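Local atomic coordinates of cystalysin (Treponema denticola, PDB entry 1C7N), a protein that belongs to the class I and II aminotransferase family of pyridoxal-5'-phosphate-dependent proteins and binds pyridoxal-5'-phosphate in each subunit of a dimer. Residues W329-A334 with I365-I370; M41-P46 with N371-S376. All coordinates share one frame; numbering follows the deposited sequence.

Contact 1 of 2, residues W329-A334 with I365-I370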
ATOM      1  N   TRP A 329      17.205 -23.727  -8.256  1.00 10.98           N
ATOM      2  CA  TRP A 329      17.872 -23.337  -9.501  1.00 11.92           C
ATOM      3  C   TRP A 329      18.274 -24.578 -10.293  1.00 11.97           C
ATOM      4  O   TRP A 329      19.199 -25.288  -9.906  1.00 12.33           O
ATOM      5  CB  TRP A 329      19.111 -22.507  -9.138  1.00 12.22           C
ATOM      6  CG  TRP A 329      19.682 -21.596 -10.208  1.00 14.48           C
ATOM      7  CD1 TRP A 329      20.997 -21.498 -10.567  1.00 13.94           C
ATOM      8  CD2 TRP A 329      18.992 -20.565 -10.942  1.00 14.87           C
ATOM      9  NE1 TRP A 329      21.173 -20.471 -11.463  1.00 14.58           N
ATOM     10  CE2 TRP A 329      19.964 -19.882 -11.712  1.00 15.51           C
ATOM     11  CE3 TRP A 329      17.656 -20.151 -11.017  1.00 14.99           C
ATOM     12  CZ2 TRP A 329      19.638 -18.806 -12.548  1.00 14.69           C
ATOM     13  CZ3 TRP A 329      17.334 -19.082 -11.847  1.00 15.53           C
ATOM     14  CH2 TRP A 329      18.323 -18.421 -12.601  1.00 16.60           C
ATOM     15  N   ILE A 330      17.581 -24.822 -11.402  1.00 12.48           N
ATOM     16  CA  ILE A 330      17.848 -25.988 -12.236  1.00 12.36           C
ATOM     17  C   ILE A 330      18.660 -25.640 -13.476  1.00 13.08           C
ATOM     18  O   ILE A 330      18.276 -24.783 -14.268  1.00 13.50           O
ATOM     19  CB  ILE A 330      16.536 -26.659 -12.680  1.00 13.50           C
ATOM     20  CG1 ILE A 330      15.647 -26.920 -11.460  1.00 11.22           C
ATOM     21  CG2 ILE A 330      16.840 -27.985 -13.371  1.00 13.01           C
ATOM     22  CD1 ILE A 330      14.257 -27.365 -11.804  1.00 10.63           C
ATOM     23  N   ASP A 331      19.776 -26.341 -13.645  1.00 13.55           N
ATOM     24  CA  ASP A 331      20.681 -26.130 -14.769  1.00 14.32           C
ATOM     25  C   ASP A 331      20.321 -27.000 -15.976  1.00 13.69           C
ATOM     26  O   ASP A 331      20.613 -28.196 -15.996  1.00 13.07           O
ATOM     27  CB  ASP A 331      22.108 -26.422 -14.302  1.00 13.68           C
ATOM     28  CG  ASP A 331      23.137 -26.255 -15.399  1.00 15.27           C
ATOM     29  OD1 ASP A 331      22.775 -25.846 -16.523  1.00 15.65           O
ATOM     30  OD2 ASP A 331      24.322 -26.534 -15.124  1.00 16.80           O
ATOM     31  N   PHE A 332      19.692 -26.392 -16.979  1.00 13.46           N
ATOM     32  CA  PHE A 332      19.292 -27.105 -18.195  1.00 14.96           C
ATOM     33  C   PHE A 332      20.264 -26.884 -19.352  1.00 14.39           C
ATOM     34  O   PHE A 332      19.990 -27.291 -20.478  1.00 15.06           O
ATOM     35  CB  PHE A 332      17.905 -26.648 -18.670  1.00 15.04           C
ATOM     36  CG  PHE A 332      16.751 -27.274 -17.932  1.00 15.31           C
ATOM     37  CD1 PHE A 332      16.318 -26.757 -16.716  1.00 15.62           C
ATOM     38  CD2 PHE A 332      16.065 -28.360 -18.482  1.00 15.84           C
ATOM     39  CE1 PHE A 332      15.211 -27.308 -16.060  1.00 15.76           C
ATOM     40  CE2 PHE A 332      14.959 -28.918 -17.835  1.00 16.03           C
ATOM     41  CZ  PHE A 332      14.532 -28.390 -16.621  1.00 15.71           C
ATOM     42  N   ARG A 333      21.388 -26.239 -19.081  1.00 14.72           N
ATOM     43  CA  ARG A 333      22.362 -25.940 -20.126  1.00 15.64           C
ATOM     44  C   ARG A 333      22.766 -27.116 -21.019  1.00 15.73           C
ATOM     45  O   ARG A 333      23.091 -26.919 -22.192  1.00 15.69           O
ATOM     46  CB  ARG A 333      23.613 -25.301 -19.509  1.00 16.25           C
ATOM     47  CG  ARG A 333      23.422 -23.839 -19.132  1.00 15.65           C
ATOM     48  CD  ARG A 333      24.659 -23.255 -18.478  1.00 18.24           C
ATOM     49  NE  ARG A 333      24.934 -23.887 -17.192  1.00 18.88           N
ATOM     50  CZ  ARG A 333      25.975 -23.589 -16.424  1.00 20.43           C
ATOM     51  NH1 ARG A 333      26.846 -22.668 -16.813  1.00 21.15           N
ATOM     52  NH2 ARG A 333      26.140 -24.200 -15.262  1.00 21.22           N
ATOM     53  N   ALA A 334      22.733 -28.332 -20.484  1.00 16.69           N
ATOM     54  CA  ALA A 334      23.119 -29.506 -21.269  1.00 17.50           C
ATOM     55  C   ALA A 334      22.134 -29.819 -22.393  1.00 18.40           C
ATOM     56  O   ALA A 334      22.420 -30.643 -23.266  1.00 18.52           O
ATOM     57  CB  ALA A 334      23.276 -30.721 -20.360  1.00 17.78           C
ATOM     58  N   ILE A 365      20.858 -17.472 -18.024  1.00 11.44           N
ATOM     59  CA  ILE A 365      20.555 -18.107 -19.302  1.00 12.80           C
ATOM     60  C   ILE A 365      20.905 -19.586 -19.231  1.00 12.35           C
ATOM     61  O   ILE A 365      22.030 -19.947 -18.881  1.00 12.30           O
ATOM     62  CB  ILE A 365      21.349 -17.449 -20.455  1.00 13.22           C
ATOM     63  CG1 ILE A 365      20.837 -16.021 -20.676  1.00 15.39           C
ATOM     64  CG2 ILE A 365      21.216 -18.293 -21.732  1.00 14.67           C
ATOM     65  CD1 ILE A 365      21.558 -15.253 -21.770  1.00 15.34           C
ATOM     66  N   GLY A 366      19.940 -20.435 -19.568  1.00 11.47           N
ATOM     67  CA  GLY A 366      20.172 -21.866 -19.522  1.00 11.03           C
ATOM     68  C   GLY A 366      19.622 -22.491 -18.250  1.00 11.71           C
ATOM     69  O   GLY A 366      19.517 -23.715 -18.150  1.00 11.41           O
ATOM     70  N   PHE A 367      19.266 -21.653 -17.278  1.00 11.16           N
ATOM     71  CA  PHE A 367      18.721 -22.141 -16.009  1.00 12.32           C
ATOM     72  C   PHE A 367      17.210 -21.932 -15.923  1.00 12.06           C
ATOM     73  O   PHE A 367      16.622 -21.198 -16.721  1.00 10.90           O
ATOM     74  CB  PHE A 367      19.371 -21.425 -14.811  1.00 11.82           C
ATOM     75  CG  PHE A 367      20.838 -21.716 -14.630  1.00 13.03           C
ATOM     76  CD1 PHE A 367      21.797 -21.056 -15.394  1.00 13.40           C
ATOM     77  CD2 PHE A 367      21.261 -22.638 -13.672  1.00 12.99           C
ATOM     78  CE1 PHE A 367      23.160 -21.309 -15.204  1.00 13.28           C
ATOM     79  CE2 PHE A 367      22.611 -22.900 -13.474  1.00 13.18           C
ATOM     80  CZ  PHE A 367      23.566 -22.233 -14.243  1.00 14.45           C
ATOM     81  N   GLU A 368      16.599 -22.585 -14.936  1.00 12.12           N
ATOM     82  CA  GLU A 368      15.170 -22.485 -14.682  1.00 11.13           C
ATOM     83  C   GLU A 368      14.959 -22.428 -13.175  1.00 10.77           C
ATOM     84  O   GLU A 368      15.563 -23.202 -12.432  1.00 11.56           O
ATOM     85  CB  GLU A 368      14.428 -23.706 -15.234  1.00 11.91           C
ATOM     86  CG  GLU A 368      14.458 -23.846 -16.745  1.00 14.53           C
ATOM     87  CD  GLU A 368      13.629 -22.796 -17.462  1.00 15.38           C
ATOM     88  OE1 GLU A 368      13.599 -22.835 -18.710  1.00 16.63           O
ATOM     89  OE2 GLU A 368      13.010 -21.938 -16.787  1.00 12.83           O
ATOM     90  N   ARG A 369      14.105 -21.518 -12.719  1.00 10.30           N
ATOM     91  CA  ARG A 369      13.824 -21.404 -11.290  1.00  9.73           C
ATOM     92  C   ARG A 369      12.465 -22.039 -11.026  1.00 10.52           C
ATOM     93  O   ARG A 369      11.458 -21.608 -11.586  1.00 11.25           O
ATOM     94  CB  ARG A 369      13.788 -19.934 -10.858  1.00 10.69           C
ATOM     95  CG  ARG A 369      13.800 -19.731  -9.343  1.00  9.70           C
ATOM     96  CD  ARG A 369      13.442 -18.301  -8.957  1.00  8.60           C
ATOM     97  NE  ARG A 369      12.002 -18.076  -9.007  1.00  9.76           N
ATOM     98  CZ  ARG A 369      11.401 -16.953  -8.614  1.00  8.85           C
ATOM     99  NH1 ARG A 369      12.114 -15.934  -8.140  1.00  7.29           N
ATOM    100  NH2 ARG A 369      10.082 -16.855  -8.686  1.00  9.71           N
ATOM    101  N   ILE A 370      12.438 -23.059 -10.170  1.00 10.63           N
ATOM    102  CA  ILE A 370      11.194 -23.748  -9.851  1.00  9.26           C
ATOM    103  C   ILE A 370      10.698 -23.391  -8.452  1.00  9.00           C
ATOM    104  O   ILE A 370      11.476 -23.377  -7.494  1.00  8.56           O
ATOM    105  CB  ILE A 370      11.373 -25.289  -9.964  1.00  9.42           C
ATOM    106  CG1 ILE A 370      10.005 -25.976  -9.889  1.00  7.86           C
ATOM    107  CG2 ILE A 370      12.304 -25.802  -8.866  1.00  9.52           C
ATOM    108  CD1 ILE A 370      10.070 -27.484  -9.944  1.00 10.76           C
TER
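Trp-329, Ile-330 and Asp-331 pair with Arg-369, Glu-368 and Phe-367 as neighbouring strands of the three-stranded antiparallel sheet of the C-terminal domain in this aminotransferase-type fold, their short axes 4.6 Å apart at 149°. Ile-330 and Glu-368 form the hydrogen-bonded pair, N to O at 2.8 Å in each direction; a bond from Phe-332 N to Gly-366 O follows.

Trp-329, Asp-331 and Phe-367 share one face of the sheet. The Phe-367 ring lies in an offset stack on the five-membered ring of Trp-329, planes 9° and centroids 4.2 Å apart, while Phe-367 CB sits over the six-membered ring in a CH-pi contact. Trp-329 NE1 donates beyond the pair, to Tyr-149 OH. On the opposite face of the phenyl ring lies the Asp-331 carboxylate, and the Arg-333 guanidinium, tilted 37° to the ring, sets one of its faces over CZ.

Ile-330 and Glu-368 point to the other side, where Ile-330 CD1 meets Ile-370 CG2 and Glu-368 CG packs against Phe-332 CD1 at 3.5 Å. Arg-333 NE and NH2 grip the Asp-331 carboxylate side-on, one to each oxygen, and the backbone N of Arg-333 closes an Asx turn onto OD1 at 2.9 Å, reaching it from the face opposite NE.

Contact 2 of 2, residues M41-P46 with N371-S376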
ATOM      1  N   MET A  41       3.065 -19.011  -2.456  1.00 10.71           N
ATOM      2  CA  MET A  41       2.770 -20.435  -2.266  1.00 11.22           C
ATOM      3  C   MET A  41       1.456 -21.034  -2.746  1.00 11.32           C
ATOM      4  O   MET A  41       0.420 -20.384  -2.762  1.00 11.42           O
ATOM      5  CB  MET A  41       2.930 -20.796  -0.789  1.00 10.71           C
ATOM      6  CG  MET A  41       4.274 -20.436  -0.197  1.00 10.15           C
ATOM      7  SD  MET A  41       4.401 -20.985   1.520  1.00 11.49           S
ATOM      8  CE  MET A  41       5.844 -20.043   2.052  1.00 10.86           C
ATOM      9  N   GLU A  42       1.522 -22.311  -3.110  1.00 11.00           N
ATOM     10  CA  GLU A  42       0.353 -23.053  -3.556  1.00 11.05           C
ATOM     11  C   GLU A  42      -0.187 -23.847  -2.364  1.00 10.74           C
ATOM     12  O   GLU A  42      -0.609 -24.999  -2.491  1.00 12.19           O
ATOM     13  CB  GLU A  42       0.728 -23.985  -4.709  1.00 10.66           C
ATOM     14  CG  GLU A  42       0.944 -23.253  -6.039  1.00  9.85           C
ATOM     15  CD  GLU A  42      -0.243 -22.373  -6.427  1.00 11.22           C
ATOM     16  OE1 GLU A  42      -1.385 -22.873  -6.422  1.00 10.76           O
ATOM     17  OE2 GLU A  42      -0.036 -21.183  -6.746  1.00 11.87           O
ATOM     18  N   PHE A  43      -0.149 -23.202  -1.203  1.00 10.65           N
ATOM     19  CA  PHE A  43      -0.629 -23.773   0.050  1.00 10.86           C
ATOM     20  C   PHE A  43      -1.621 -22.781   0.640  1.00 10.97           C
ATOM     21  O   PHE A  43      -1.500 -21.574   0.422  1.00 11.56           O
ATOM     22  CB  PHE A  43       0.516 -23.911   1.063  1.00 11.02           C
ATOM     23  CG  PHE A  43       1.593 -24.883   0.667  1.00 11.07           C
ATOM     24  CD1 PHE A  43       2.934 -24.553   0.848  1.00 11.32           C
ATOM     25  CD2 PHE A  43       1.276 -26.146   0.179  1.00 11.38           C
ATOM     26  CE1 PHE A  43       3.947 -25.473   0.553  1.00 10.80           C
ATOM     27  CE2 PHE A  43       2.276 -27.069  -0.116  1.00 11.88           C
ATOM     28  CZ  PHE A  43       3.613 -26.733   0.073  1.00 10.86           C
ATOM     29  N   LYS A  44      -2.608 -23.267   1.380  1.00 11.61           N
ATOM     30  CA  LYS A  44      -3.511 -22.331   2.023  1.00 11.67           C
ATOM     31  C   LYS A  44      -2.639 -21.692   3.111  1.00 11.78           C
ATOM     32  O   LYS A  44      -1.643 -22.280   3.549  1.00 10.49           O
ATOM     33  CB  LYS A  44      -4.712 -23.052   2.646  1.00 13.89           C
ATOM     34  CG  LYS A  44      -5.845 -23.382   1.661  1.00 16.41           C
ATOM     35  CD  LYS A  44      -6.384 -22.111   0.994  1.00 19.08           C
ATOM     36  CE  LYS A  44      -7.854 -22.239   0.574  1.00 22.02           C
ATOM     37  NZ  LYS A  44      -8.112 -23.301  -0.442  1.00 23.09           N
ATOM     38  N   ASN A  45      -2.990 -20.487   3.533  1.00 11.97           N
ATOM     39  CA  ASN A  45      -2.220 -19.804   4.573  1.00 12.48           C
ATOM     40  C   ASN A  45      -2.348 -20.534   5.911  1.00 12.66           C
ATOM     41  O   ASN A  45      -3.206 -21.399   6.074  1.00 13.36           O
ATOM     42  CB  ASN A  45      -2.705 -18.362   4.690  1.00 10.77           C
ATOM     43  CG  ASN A  45      -2.340 -17.537   3.470  1.00 10.45           C
ATOM     44  OD1 ASN A  45      -1.197 -17.099   3.324  1.00 12.84           O
ATOM     45  ND2 ASN A  45      -3.299 -17.343   2.576  1.00  5.39           N
ATOM     46  N   PRO A  46      -1.485 -20.206   6.881  1.00 13.36           N
ATOM     47  CA  PRO A  46      -1.559 -20.872   8.184  1.00 12.96           C
ATOM     48  C   PRO A  46      -2.953 -20.736   8.794  1.00 13.37           C
ATOM     49  O   PRO A  46      -3.544 -19.659   8.776  1.00 11.98           O
ATOM     50  CB  PRO A  46      -0.504 -20.141   9.008  1.00 13.40           C
ATOM     51  CG  PRO A  46       0.488 -19.710   7.978  1.00 14.31           C
ATOM     52  CD  PRO A  46      -0.384 -19.227   6.852  1.00 12.82           C
ATOM     53  N   ASN A 371       9.409 -23.078  -8.339  1.00  9.59           N
ATOM     54  CA  ASN A 371       8.809 -22.731  -7.049  1.00  9.03           C
ATOM     55  C   ASN A 371       8.436 -24.035  -6.328  1.00  9.03           C
ATOM     56  O   ASN A 371       7.478 -24.713  -6.707  1.00  8.48           O
ATOM     57  CB  ASN A 371       7.551 -21.879  -7.274  1.00  9.66           C
ATOM     58  CG  ASN A 371       6.891 -21.465  -5.982  1.00 10.69           C
ATOM     59  OD1 ASN A 371       6.989 -22.165  -4.976  1.00 11.40           O
ATOM     60  ND2 ASN A 371       6.201 -20.327  -6.003  1.00 10.58           N
ATOM     61  N   LEU A 372       9.200 -24.383  -5.293  1.00  9.48           N
ATOM     62  CA  LEU A 372       8.976 -25.615  -4.533  1.00  9.31           C
ATOM     63  C   LEU A 372       7.827 -25.557  -3.531  1.00  9.85           C
ATOM     64  O   LEU A 372       7.488 -26.576  -2.927  1.00 10.75           O
ATOM     65  CB  LEU A 372      10.252 -26.008  -3.780  1.00  8.52           C
ATOM     66  CG  LEU A 372      11.509 -26.264  -4.622  1.00  8.74           C
ATOM     67  CD1 LEU A 372      12.649 -26.633  -3.693  1.00  9.75           C
ATOM     68  CD2 LEU A 372      11.261 -27.372  -5.634  1.00  8.69           C
ATOM     69  N   ALA A 373       7.234 -24.382  -3.348  1.00  9.93           N
ATOM     70  CA  ALA A 373       6.140 -24.233  -2.387  1.00 11.06           C
ATOM     71  C   ALA A 373       4.799 -24.746  -2.908  1.00 11.37           C
ATOM     72  O   ALA A 373       3.871 -23.972  -3.147  1.00 12.02           O
ATOM     73  CB  ALA A 373       6.011 -22.779  -1.970  1.00  9.95           C
ATOM     74  N   ALA A 374       4.704 -26.061  -3.063  1.00 12.04           N
ATOM     75  CA  ALA A 374       3.492 -26.711  -3.536  1.00 12.30           C
ATOM     76  C   ALA A 374       3.479 -28.126  -2.971  1.00 12.17           C
ATOM     77  O   ALA A 374       4.493 -28.597  -2.445  1.00 13.56           O
ATOM     78  CB  ALA A 374       3.485 -26.753  -5.063  1.00 10.37           C
ATOM     79  N   PRO A 375       2.329 -28.817  -3.044  1.00 12.40           N
ATOM     80  CA  PRO A 375       2.288 -30.183  -2.516  1.00 11.89           C
ATOM     81  C   PRO A 375       3.248 -31.064  -3.310  1.00 11.95           C
ATOM     82  O   PRO A 375       3.406 -30.888  -4.523  1.00 10.42           O
ATOM     83  CB  PRO A 375       0.832 -30.588  -2.720  1.00 12.30           C
ATOM     84  CG  PRO A 375       0.099 -29.281  -2.568  1.00 13.05           C
ATOM     85  CD  PRO A 375       0.973 -28.346  -3.385  1.00 13.12           C
ATOM     86  N   SER A 376       3.891 -32.005  -2.624  1.00 11.94           N
ATOM     87  CA  SER A 376       4.832 -32.907  -3.273  1.00 11.98           C
ATOM     88  C   SER A 376       4.185 -33.597  -4.483  1.00 13.57           C
ATOM     89  O   SER A 376       4.803 -33.729  -5.544  1.00 13.22           O
ATOM     90  CB  SER A 376       5.328 -33.941  -2.256  1.00 10.37           C
ATOM     91  OG  SER A 376       6.015 -33.304  -1.188  1.00  9.40           O
TER
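Phe-43 and Met-41 meet the turn around Ala-373 with differently shaped groups, a flat ring and a thin aliphatic stem. The two loops run into helices 47-59 and 376-393, with Pro-46 and Pro-375 at the N-cap positions. CG of Phe-43 is anti to its carbonyl carbon (chi1 -65°), and the ring extends along the backbone from Ala-373 to Pro-375. Ala-373 O lies over one ring face, offset toward the rim; Phe-43 CZ comes within 3.3 Å of Ala-374 O, and Phe-43 CE2 touches Pro-375 CD at 3.7 Å, the two side chains lying antiparallel alongside one another. Phe-5 meets the same phenyl ring edge-to-face.

Met-41 touches through the base of its chain: CG presses on Ala-373 CB at 3.4 Å, a tight carbon contact, while the extended thioether leads away toward Trp-291 and Cys-295 of helix 289-313. Glu-42 donates its backbone N to Ala-373 O (2.9 Å, 168° at the hydrogen), and its CB rests on Ala-374 CB.

An Asx turn, Ala-373 N to Asn-371 OD1 at 2.8 Å, and an inverse gamma turn centred on Ala-373 shape the facing loop. Glu-42 bends at chi2, carrying its carboxylate away to Lys-18 and Arg-11. Within the contact, therefore, a single nearly straight backbone bond is flanked by apolar packing, while the buried acid is paired with bases from the N-terminal region, which would favour its charged form.

In the fold
Both contacts are largely buried, and they share one run of chain, 365-370 passing directly into 371-376. Contact 1 joins two strands of one sheet across a short sequence gap; contact 2 brings an N-terminal loop against the loop leading into helix 376-393. Repeated backbone pairing, aromatic stacking and a partly exposed ion pair mark the first, whereas the second rests on one backbone bond and apolar packing of Phe-43 and Met-41 on Ala-373 and Pro-375. In contact 1, the Arg-369 side chain comes about 5 Å from pyridoxal-5'-phosphate and bonds to Asn-175 of its pocket; near contact 2, Lys-44 and Asn-45 pack on Thr-60 and Leu-62 of the second subunit.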